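Local coordinates for conjugal transfer protein TRWB (Escherichia coli, PDB 1E9R) that probably acts as a hexameric, ring-helicase-like P-loop NTPase that couples DNA to the secretion machinery during bacterial conjugation, at residues Gly7-Gly11 and Ala12-Arg16; Val40-Gly44 and Val45-Arg49; Gly186-Gly190 and Thr191-Ser195; Arg388-Val391 and Val392-Glu396. One frame throughout, in Å; residues are numbered along the deposited sequence.

Interaction 1: Gly7-Gly11 and Ala12-Arg16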
loop_
_atom_site.group_PDB
_atom_site.type_symbol
_atom_site.label_atom_id
_atom_site.label_comp_id
_atom_site.label_asym_id
_atom_site.label_seq_id
_atom_site.Cartn_x
_atom_site.Cartn_y
_atom_site.Cartn_z
ATOM N N GLY B 7 -8.741 -38.024 -22.843
ATOM C CA GLY B 7 -7.929 -38.732 -21.878
ATOM C C GLY B 7 -7.018 -37.885 -21.001
ATOM O O GLY B 7 -7.069 -38.015 -19.777
ATOM N N GLU B 8 -6.175 -37.040 -21.605
ATOM C CA GLU B 8 -5.243 -36.187 -20.848
ATOM C C GLU B 8 -5.926 -34.939 -20.309
ATOM O O GLU B 8 -5.911 -34.666 -19.104
ATOM C CB GLU B 8 -4.096 -35.686 -21.727
ATOM C CG GLU B 8 -3.231 -36.709 -22.401
ATOM C CD GLU B 8 -3.893 -37.395 -23.586
ATOM O OE1 GLU B 8 -4.316 -36.710 -24.553
ATOM O OE2 GLU B 8 -3.970 -38.642 -23.548
ATOM N N PHE B 9 -6.484 -34.170 -21.241
ATOM C CA PHE B 9 -7.177 -32.924 -20.951
ATOM C C PHE B 9 -8.532 -33.170 -20.293
ATOM O O PHE B 9 -9.389 -33.866 -20.842
ATOM C CB PHE B 9 -7.352 -32.138 -22.254
ATOM C CG PHE B 9 -8.069 -30.836 -22.093
ATOM C CD1 PHE B 9 -7.643 -29.904 -21.161
ATOM C CD2 PHE B 9 -9.171 -30.534 -22.886
ATOM C CE1 PHE B 9 -8.307 -28.691 -21.022
ATOM C CE2 PHE B 9 -9.838 -29.324 -22.753
ATOM C CZ PHE B 9 -9.406 -28.402 -21.821
ATOM N N GLY B 10 -8.714 -32.584 -19.113
ATOM C CA GLY B 10 -9.956 -32.746 -18.376
ATOM C C GLY B 10 -11.169 -32.056 -18.973
ATOM O O GLY B 10 -12.303 -32.372 -18.612
ATOM N N GLY B 11 -10.941 -31.112 -19.879
ATOM C CA GLY B 11 -12.052 -30.413 -20.498
ATOM C C GLY B 11 -12.665 -31.177 -21.658
ATOM O O GLY B 11 -12.468 -32.386 -21.809
ATOM N N ALA B 12 -13.414 -30.459 -22.489
ATOM C CA ALA B 12 -14.068 -31.062 -23.641
ATOM C C ALA B 12 -13.074 -31.382 -24.745
ATOM O O ALA B 12 -12.200 -30.570 -25.060
ATOM C CB ALA B 12 -15.133 -30.125 -24.171
ATOM N N PRO B 13 -13.187 -32.580 -25.347
ATOM C CA PRO B 13 -12.276 -32.975 -26.427
ATOM C C PRO B 13 -12.339 -31.949 -27.564
ATOM O O PRO B 13 -13.377 -31.320 -27.778
ATOM C CB PRO B 13 -12.810 -34.343 -26.845
ATOM C CG PRO B 13 -13.351 -34.891 -25.550
ATOM C CD PRO B 13 -14.086 -33.692 -24.985
ATOM N N PHE B 14 -11.230 -31.770 -28.277
ATOM C CA PHE B 14 -11.193 -30.812 -29.366
ATOM C C PHE B 14 -10.653 -31.358 -30.682
ATOM O O PHE B 14 -10.020 -32.414 -30.733
ATOM C CB PHE B 14 -10.389 -29.578 -28.968
ATOM C CG PHE B 14 -9.023 -29.878 -28.409
ATOM C CD1 PHE B 14 -8.864 -30.200 -27.061
ATOM C CD2 PHE B 14 -7.888 -29.792 -29.217
ATOM C CE1 PHE B 14 -7.591 -30.426 -26.514
ATOM C CE2 PHE B 14 -6.614 -30.017 -28.685
ATOM C CZ PHE B 14 -6.466 -30.335 -27.323
ATOM N N LYS B 15 -10.906 -30.609 -31.749
ATOM C CA LYS B 15 -10.482 -30.994 -33.082
ATOM C C LYS B 15 -9.011 -30.683 -33.288
ATOM O O LYS B 15 -8.221 -31.584 -33.563
ATOM C CB LYS B 15 -11.318 -30.251 -34.134
ATOM C CG LYS B 15 -11.448 -30.957 -35.487
ATOM C CD LYS B 15 -12.256 -30.101 -36.477
ATOM C CE LYS B 15 -12.735 -30.898 -37.698
ATOM N NZ LYS B 15 -11.614 -31.485 -38.487
ATOM N N ARG B 16 -8.643 -29.413 -33.124
ATOM C CA ARG B 16 -7.267 -28.982 -33.349
ATOM C C ARG B 16 -6.645 -28.089 -32.289
ATOM O O ARG B 16 -7.258 -27.135 -31.828
ATOM C CB ARG B 16 -7.186 -28.259 -34.686
ATOM C CG ARG B 16 -5.886 -27.525 -34.946
ATOM C CD ARG B 16 -5.945 -26.878 -36.320
ATOM N NE ARG B 16 -6.135 -27.927 -37.313
ATOM C CZ ARG B 16 -6.907 -27.864 -38.394
ATOM N NH1 ARG B 16 -7.615 -26.774 -38.677
ATOM N NH2 ARG B 16 -6.970 -28.918 -39.199
#

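Interaction 2: Val40-Gly44 and Val45-Arg49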
loop_
_atom_site.group_PDB
_atom_site.type_symbol
_atom_site.label_atom_id
_atom_site.label_comp_id
_atom_site.label_asym_id
_atom_site.label_seq_id
_atom_site.Cartn_x
_atom_site.Cartn_y
_atom_site.Cartn_z
ATOM N N VAL B 40 17.679 -39.001 -14.089
ATOM C CA VAL B 40 17.001 -39.061 -12.796
ATOM C C VAL B 40 15.515 -38.920 -13.131
ATOM O O VAL B 40 15.172 -38.429 -14.210
ATOM C CB VAL B 40 17.453 -37.907 -11.871
ATOM C CG1 VAL B 40 18.952 -38.037 -11.588
ATOM C CG2 VAL B 40 17.150 -36.562 -12.524
ATOM N N THR B 41 14.623 -39.342 -12.243
ATOM C CA THR B 41 13.210 -39.227 -12.571
ATOM C C THR B 41 12.405 -38.336 -11.656
ATOM O O THR B 41 12.713 -38.187 -10.468
ATOM C CB THR B 41 12.504 -40.599 -12.590
ATOM O OG1 THR B 41 12.522 -41.171 -11.274
ATOM C CG2 THR B 41 13.185 -41.532 -13.574
ATOM N N VAL B 42 11.354 -37.763 -12.235
ATOM C CA VAL B 42 10.429 -36.892 -11.536
ATOM C C VAL B 42 9.081 -37.578 -11.651
ATOM O O VAL B 42 8.501 -37.632 -12.732
ATOM C CB VAL B 42 10.342 -35.502 -12.212
ATOM C CG1 VAL B 42 9.355 -34.618 -11.451
ATOM C CG2 VAL B 42 11.727 -34.858 -12.272
ATOM N N ALA B 43 8.594 -38.122 -10.545
ATOM C CA ALA B 43 7.305 -38.816 -10.547
ATOM C C ALA B 43 7.263 -39.912 -11.616
ATOM O O ALA B 43 6.225 -40.153 -12.234
ATOM C CB ALA B 43 6.174 -37.819 -10.784
ATOM N N GLY B 44 8.396 -40.570 -11.837
ATOM C CA GLY B 44 8.451 -41.629 -12.823
ATOM C C GLY B 44 8.796 -41.140 -14.214
ATOM O O GLY B 44 8.987 -41.943 -15.132
ATOM N N VAL B 45 8.875 -39.824 -14.384
ATOM C CA VAL B 45 9.202 -39.269 -15.692
ATOM C C VAL B 45 10.666 -38.877 -15.739
ATOM O O VAL B 45 11.138 -38.139 -14.879
ATOM C CB VAL B 45 8.362 -38.022 -16.020
ATOM C CG1 VAL B 45 8.621 -37.603 -17.456
ATOM C CG2 VAL B 45 6.883 -38.297 -15.795
ATOM N N PRO B 46 11.409 -39.380 -16.741
ATOM C CA PRO B 46 12.830 -39.039 -16.847
ATOM C C PRO B 46 13.011 -37.549 -17.105
ATOM O O PRO B 46 12.356 -36.955 -17.964
ATOM C CB PRO B 46 13.318 -39.913 -18.004
ATOM C CG PRO B 46 12.113 -40.073 -18.841
ATOM C CD PRO B 46 11.011 -40.294 -17.824
ATOM N N MET B 47 13.912 -36.952 -16.340
ATOM C CA MET B 47 14.172 -35.538 -16.445
ATOM C C MET B 47 15.179 -35.212 -17.541
ATOM O O MET B 47 16.263 -35.784 -17.595
ATOM C CB MET B 47 14.658 -35.030 -15.087
ATOM C CG MET B 47 15.164 -33.605 -15.081
ATOM S SD MET B 47 15.236 -32.958 -13.405
ATOM C CE MET B 47 14.937 -31.214 -13.734
ATOM N N PRO B 48 14.812 -34.300 -18.454
ATOM C CA PRO B 48 15.722 -33.921 -19.529
ATOM C C PRO B 48 17.024 -33.494 -18.886
ATOM O O PRO B 48 17.034 -32.659 -17.985
ATOM C CB PRO B 48 15.007 -32.755 -20.187
ATOM C CG PRO B 48 13.578 -33.134 -20.031
ATOM C CD PRO B 48 13.503 -33.648 -18.618
ATOM N N ARG B 49 18.118 -34.084 -19.338
ATOM C CA ARG B 49 19.435 -33.771 -18.802
ATOM C C ARG B 49 19.733 -32.279 -18.776
ATOM O O ARG B 49 20.293 -31.774 -17.808
ATOM C CB ARG B 49 20.508 -34.483 -19.626
ATOM C CG ARG B 49 20.793 -35.909 -19.213
ATOM C CD ARG B 49 21.914 -35.917 -18.219
ATOM N NE ARG B 49 22.508 -37.238 -18.125
ATOM C CZ ARG B 49 23.674 -37.479 -17.541
ATOM N NH1 ARG B 49 24.355 -36.471 -17.012
ATOM N NH2 ARG B 49 24.149 -38.721 -17.484
HETATM O O HOH W 1 18.132 -36.625 -15.980
#

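Interaction 3: Gly186-Gly190 and Thr191-Ser195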
loop_
_atom_site.group_PDB
_atom_site.type_symbol
_atom_site.label_atom_id
_atom_site.label_comp_id
_atom_site.label_asym_id
_atom_site.label_seq_id
_atom_site.Cartn_x
_atom_site.Cartn_y
_atom_site.Cartn_z
ATOM N N GLY B 186 36.701 -1.270 23.185
ATOM C CA GLY B 186 38.143 -1.383 23.308
ATOM C C GLY B 186 38.696 -2.513 22.462
ATOM O O GLY B 186 39.752 -2.376 21.834
ATOM N N PHE B 187 37.986 -3.640 22.452
ATOM C CA PHE B 187 38.418 -4.777 21.657
ATOM C C PHE B 187 38.424 -4.379 20.186
ATOM O O PHE B 187 39.333 -4.728 19.436
ATOM C CB PHE B 187 37.485 -5.965 21.846
ATOM C CG PHE B 187 37.929 -7.180 21.102
ATOM C CD1 PHE B 187 38.970 -7.961 21.585
ATOM C CD2 PHE B 187 37.356 -7.510 19.881
ATOM C CE1 PHE B 187 39.439 -9.056 20.865
ATOM C CE2 PHE B 187 37.814 -8.601 19.150
ATOM C CZ PHE B 187 38.860 -9.376 19.643
ATOM N N LEU B 188 37.403 -3.634 19.780
ATOM C CA LEU B 188 37.291 -3.186 18.395
ATOM C C LEU B 188 38.342 -2.172 17.971
ATOM O O LEU B 188 38.582 -1.995 16.772
ATOM C CB LEU B 188 35.901 -2.615 18.133
ATOM C CG LEU B 188 34.824 -3.693 18.039
ATOM C CD1 LEU B 188 33.460 -3.041 17.903
ATOM C CD2 LEU B 188 35.126 -4.606 16.849
ATOM N N GLU B 189 38.964 -1.496 18.936
ATOM C CA GLU B 189 40.006 -0.528 18.600
ATOM C C GLU B 189 41.034 -1.248 17.736
ATOM O O GLU B 189 41.432 -2.372 18.036
ATOM C CB GLU B 189 40.686 0.004 19.858
ATOM C CG GLU B 189 39.943 1.114 20.566
ATOM C CD GLU B 189 40.524 1.387 21.947
ATOM O OE1 GLU B 189 41.769 1.366 22.087
ATOM O OE2 GLU B 189 39.739 1.623 22.893
ATOM N N GLY B 190 41.456 -0.612 16.655
ATOM C CA GLY B 190 42.423 -1.252 15.791
ATOM C C GLY B 190 41.774 -1.966 14.619
ATOM O O GLY B 190 42.460 -2.377 13.680
ATOM N N THR B 191 40.453 -2.132 14.668
ATOM C CA THR B 191 39.730 -2.781 13.574
ATOM C C THR B 191 38.959 -1.737 12.775
ATOM O O THR B 191 38.867 -0.567 13.180
ATOM C CB THR B 191 38.710 -3.807 14.083
ATOM O OG1 THR B 191 37.677 -3.130 14.812
ATOM C CG2 THR B 191 39.384 -4.820 14.982
ATOM N N LEU B 192 38.402 -2.165 11.645
ATOM C CA LEU B 192 37.630 -1.270 10.798
ATOM C C LEU B 192 36.353 -0.791 11.484
ATOM O O LEU B 192 35.751 0.193 11.056
ATOM C CB LEU B 192 37.287 -1.966 9.485
ATOM C CG LEU B 192 38.476 -2.248 8.567
ATOM C CD1 LEU B 192 37.991 -2.981 7.324
ATOM C CD2 LEU B 192 39.158 -0.933 8.189
ATOM N N ALA B 193 35.960 -1.475 12.554
ATOM C CA ALA B 193 34.751 -1.122 13.292
ATOM C C ALA B 193 35.016 -0.215 14.495
ATOM O O ALA B 193 34.090 0.120 15.246
ATOM C CB ALA B 193 34.040 -2.387 13.760
ATOM N N GLU B 194 36.268 0.193 14.679
ATOM C CA GLU B 194 36.615 1.035 15.816
ATOM C C GLU B 194 35.745 2.268 15.972
ATOM O O GLU B 194 34.991 2.396 16.942
ATOM C CB GLU B 194 38.066 1.473 15.733
ATOM C CG GLU B 194 38.485 2.302 16.931
ATOM C CD GLU B 194 39.950 2.719 16.875
ATOM O OE1 GLU B 194 40.653 2.349 15.893
ATOM O OE2 GLU B 194 40.390 3.421 17.820
ATOM N N SER B 195 35.843 3.170 15.005
ATOM C CA SER B 195 35.091 4.412 15.046
ATOM C C SER B 195 33.673 4.384 14.483
ATOM O O SER B 195 32.900 5.301 14.749
ATOM C CB SER B 195 35.890 5.510 14.343
ATOM O OG SER B 195 37.170 5.645 14.929
#

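Interaction 4: Arg388-Val391 and Val392-Glu396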
loop_
_atom_site.group_PDB
_atom_site.type_symbol
_atom_site.label_atom_id
_atom_site.label_comp_id
_atom_site.label_asym_id
_atom_site.label_seq_id
_atom_site.Cartn_x
_atom_site.Cartn_y
_atom_site.Cartn_z
ATOM N N ARG B 388 -10.116 -20.201 -25.916
ATOM C CA ARG B 388 -8.962 -20.112 -25.021
ATOM C C ARG B 388 -9.439 -20.615 -23.658
ATOM O O ARG B 388 -10.513 -20.226 -23.192
ATOM C CB ARG B 388 -8.489 -18.676 -24.876
ATOM C CG ARG B 388 -7.484 -18.224 -25.904
ATOM C CD ARG B 388 -7.225 -16.752 -25.681
ATOM N NE ARG B 388 -7.230 -16.472 -24.249
ATOM C CZ ARG B 388 -7.855 -15.441 -23.691
ATOM N NH1 ARG B 388 -8.524 -14.583 -24.451
ATOM N NH2 ARG B 388 -7.808 -15.270 -22.373
ATOM N N GLU B 389 -8.645 -21.475 -23.023
ATOM C CA GLU B 389 -9.008 -22.039 -21.727
ATOM C C GLU B 389 -7.817 -22.601 -20.966
ATOM O O GLU B 389 -6.771 -22.881 -21.549
ATOM C CB GLU B 389 -10.058 -23.146 -21.909
ATOM C CG GLU B 389 -9.860 -24.001 -23.152
ATOM C CD GLU B 389 -10.856 -25.146 -23.252
ATOM O OE1 GLU B 389 -12.064 -24.920 -22.992
ATOM O OE2 GLU B 389 -10.425 -26.271 -23.603
ATOM N N ARG B 390 -7.996 -22.758 -19.655
ATOM C CA ARG B 390 -6.959 -23.306 -18.789
ATOM C C ARG B 390 -6.838 -24.786 -19.063
ATOM O O ARG B 390 -7.835 -25.503 -19.094
ATOM C CB ARG B 390 -7.310 -23.131 -17.302
ATOM C CG ARG B 390 -7.258 -21.713 -16.772
ATOM C CD ARG B 390 -5.855 -21.118 -16.849
ATOM N NE ARG B 390 -5.878 -19.692 -16.536
ATOM C CZ ARG B 390 -6.102 -19.191 -15.322
ATOM N NH1 ARG B 390 -6.317 -19.990 -14.277
ATOM N NH2 ARG B 390 -6.145 -17.877 -15.157
ATOM N N VAL B 391 -5.620 -25.252 -19.269
ATOM C CA VAL B 391 -5.412 -26.665 -19.493
ATOM C C VAL B 391 -5.876 -27.375 -18.213
ATOM O O VAL B 391 -6.524 -28.425 -18.259
ATOM C CB VAL B 391 -3.921 -26.937 -19.777
ATOM C CG1 VAL B 391 -3.635 -28.433 -19.808
ATOM C CG2 VAL B 391 -3.541 -26.296 -21.109
ATOM N N VAL B 392 -5.559 -26.770 -17.070
ATOM C CA VAL B 392 -5.940 -27.303 -15.762
ATOM C C VAL B 392 -6.677 -26.213 -15.000
ATOM O O VAL B 392 -6.120 -25.139 -14.776
ATOM C CB VAL B 392 -4.705 -27.700 -14.927
ATOM C CG1 VAL B 392 -5.153 -28.300 -13.603
ATOM C CG2 VAL B 392 -3.832 -28.674 -15.704
ATOM N N MET B 393 -7.920 -26.485 -14.613
ATOM C CA MET B 393 -8.740 -25.526 -13.875
ATOM C C MET B 393 -8.318 -25.428 -12.420
ATOM O O MET B 393 -7.821 -26.391 -11.845
ATOM C CB MET B 393 -10.209 -25.943 -13.905
ATOM C CG MET B 393 -11.042 -25.328 -15.000
ATOM S SD MET B 393 -12.711 -26.014 -14.970
ATOM C CE MET B 393 -13.541 -24.980 -13.745
ATOM N N PRO B 394 -8.501 -24.254 -11.800
ATOM C CA PRO B 394 -8.115 -24.126 -10.396
ATOM C C PRO B 394 -8.833 -25.197 -9.570
ATOM O O PRO B 394 -8.250 -25.779 -8.655
ATOM C CB PRO B 394 -8.573 -22.717 -10.050
ATOM C CG PRO B 394 -8.334 -21.983 -11.341
ATOM C CD PRO B 394 -8.891 -22.947 -12.360
ATOM N N ALA B 395 -10.095 -25.458 -9.918
ATOM C CA ALA B 395 -10.923 -26.464 -9.242
ATOM C C ALA B 395 -10.398 -27.886 -9.428
ATOM O O ALA B 395 -10.626 -28.751 -8.582
ATOM C CB ALA B 395 -12.357 -26.389 -9.742
ATOM N N GLU B 396 -9.712 -28.131 -10.540
ATOM C CA GLU B 396 -9.143 -29.447 -10.796
ATOM C C GLU B 396 -7.953 -29.651 -9.860
ATOM O O GLU B 396 -7.666 -30.771 -9.422
ATOM C CB GLU B 396 -8.659 -29.564 -12.244
ATOM C CG GLU B 396 -9.738 -29.557 -13.305
ATOM C CD GLU B 396 -9.155 -29.864 -14.675
ATOM O OE1 GLU B 396 -8.697 -31.010 -14.901
ATOM O OE2 GLU B 396 -9.137 -28.953 -15.525
HETATM O O HOH W 2 -7.251 -31.081 -17.146
#

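Interaction 1: Gly7-Gly11 and Ala12-Arg16
Phe9 and Phe14 meet across a loop: Phe9 CD2 lies 4.0 Å from Phe14 CE1, and the two side chains cross at about a right angle. On the Phe14 side the approach is in the ring plane, at its edge; relative to the Phe9 ring it is oblique. The first torsions explain the meeting. Phe9 carries CG anti to the backbone N (chi1 179°), which swings its ring toward the following residues, whereas Phe14 places CG between its backbone N and carbonyl carbon (chi1 51°), which leaves its CD1-CE1 edge facing Phe9. Each ring also borders the peptide between them. Ala12 O sits at the edge of the Phe9 ring, 3.5 Å from Phe9 CE2, and is in the plane of the Phe14 ring as well, so one carbonyl oxygen is flanked by two aromatic edges. The backbone folds over Phe9 too: Gly11 N stands 3.4 Å above the ring plane, over its centre, and Gly11, with no side chain, lies directly against the ring. His363 joins both phenylalanines, edge-to-face with Phe14, and Arg19 of the second subunit packs on Phe9. The result is an aromatic cluster in an irregular loop, leading into a classic beta bulge where Lys15 and Arg16 both face Glu366, at the edge of a three-stranded antiparallel sheet.

Interaction 2: Val40-Gly44 and Val45-Arg49
Val40 and Met47 lie side by side and point the same way, with Val40 CG2 3.9 Å from Met47 CB. Val42 approaches the same methionine obliquely: its CG2 is 4.1 Å from Met47 CB and equally near the sulfur. Met47 is thus flanked at CB and SD by two valine methyls, while CG, anti to the backbone N (chi1 172°), begins an extended chain whose tip leads away from the hairpin. Val42 and Val45 share one face of the two-stranded ladder, Thr41 and Pro46 the other. On the latter face the methyl of Thr41 rests against the proline backbone, CG2 to Pro46 CA being 4.1 Å, and the Thr41 hydroxyl is directed elsewhere, to the carboxylate of Glu72, which also receives the amide of Gly44.

Three backbone bonds fix this register. Val42 N donates to Val45 O at 2.7 Å and Val45 N returns a bond to Val42 O, although that second donor stands well above the carbonyl plane. Met47 N reaches Val40 O at 2.9 Å, nearly straight at 170°. Beyond it a water accepts from Val40 N and donates to Met47 O, extending the ladder where direct pairing stops.

Val45 packs on helix 26-33 and Val40 on helix 66-79, which follows the probable Walker A loop, so the hairpin touches both helices. The geometry is that of a beta hairpin with a two-residue loop, closed by a type I' turn, with Ala43 and Gly44 at its corners, both at positive phi.

Interaction 3: Gly186-Gly190 and Thr191-Ser195
Thr191 and Leu188 join through a type II beta turn that ends helix 181-188, followed directly by an ST turn and a type I turn from Thr191 to Glu194. The tight part gathers around Leu188 O. It accepts Thr191 N at 2.8 Å, with the donor tilted from the carbonyl plane, and also the hydroxyl OG1 of Thr191, whose modelled separation is very short and is best read with caution. The threonine hydroxyl sits between its own backbone N and carbonyl carbon (chi1 66°), which lets it face back to the helix end while accepting from Ala193 N. Next to these bonds Leu188 CD2 touches Ala193 CB at 4.0 Å, and Glu156 of helix 141-163 borders both Thr191 and Ala193.

The outer side is looser. Glu189 and Glu194 cross obliquely, with Glu194 OE2 3.6 Å from Glu189 CG but 4.9 Å from Glu189 OE1; the charged atoms do not touch, though their nearness may be mildly unfavourable. Gly190, exposed and at positive phi, is tied down by Glu194, whose fully extended chain carries OE1 to 3.2 Å from Gly190 N. That amide arrives almost straight, at 172°, yet from above the carboxylate plane, 74° out of it.

Interaction 4: Arg388-Val391 and Val392-Glu396
Arg390 has CG anti to its carbonyl carbon (chi1 -70°) and bends again at chi2 (-63°), a path on which its side chain crosses that of Pro394 at about a right angle; Arg390 NH1 comes within 4.1 Å of Pro394 CG, which lies obliquely to the guanidinium plane. Nearer the backbone, Arg390 CB rests against the carbonyl of Val392, 3.4 Å from its O. The charged end is held from outside the strand-to-helix link: NH2 forms a salt bridge with Glu354, and NH1 a hydrogen bond with Ser357, whose hydroxyl also bonds Val392 O and so ties both segments to one helix.

Glu396 leans back toward the strand end by a similar first torsion, followed by an extended chain. Its OE2 receives Met393 N at 2.9 Å, the amide arriving 47° out of the carboxylate plane. Met393 is the N-cap residue, so this bond is the half of a capping box in which the N3 side chain receives the N-cap amide. Separately, Glu396 N makes a backbone bond to Met393 O. One water donates to Glu396 OE1 at 2.7 Å and to Val391 O at 3.0 Å, linking the carboxylate to the end of the strand. The side chains of Val391 and Val392 cross at a slant, with CG1 of Val391 4.1 Å from CG2 of Val392.

Arg19 of the second subunit makes a salt bridge to Glu396 OE2 and a hydrogen bond to Arg390 O, bringing the connection to a subunit interface. Within the chain it links strand 384-390, an outer strand beside 362-368, to helix 394-398, with helix 350-360 packed against Arg390, Val392 and Pro394.

Overall arrangement
Interactions 1 and 4 belong together: their centres are 12 Å apart, Phe9 CE1 packs 3.3 Å from Val391 O, and both border the second subunit. They adjoin the same three-stranded antiparallel sheet, interaction 1 in the loop leading into strand 16-18, interaction 4 at the end of strand 384-390, but interaction 1 is buried and aromatic, whereas interaction 4, partly buried, relies on charged groups and a water. Interaction 2, also buried, is about 25 Å from either between centres; it depends on backbone pairing and aliphatic contacts, and no other subunit touches it. Interaction 3, about 71 Å from interaction 1 between centres, is a partly buried helix end with two acidic side chains on its more exposed side; the third subunit meets Leu192 and Ser195.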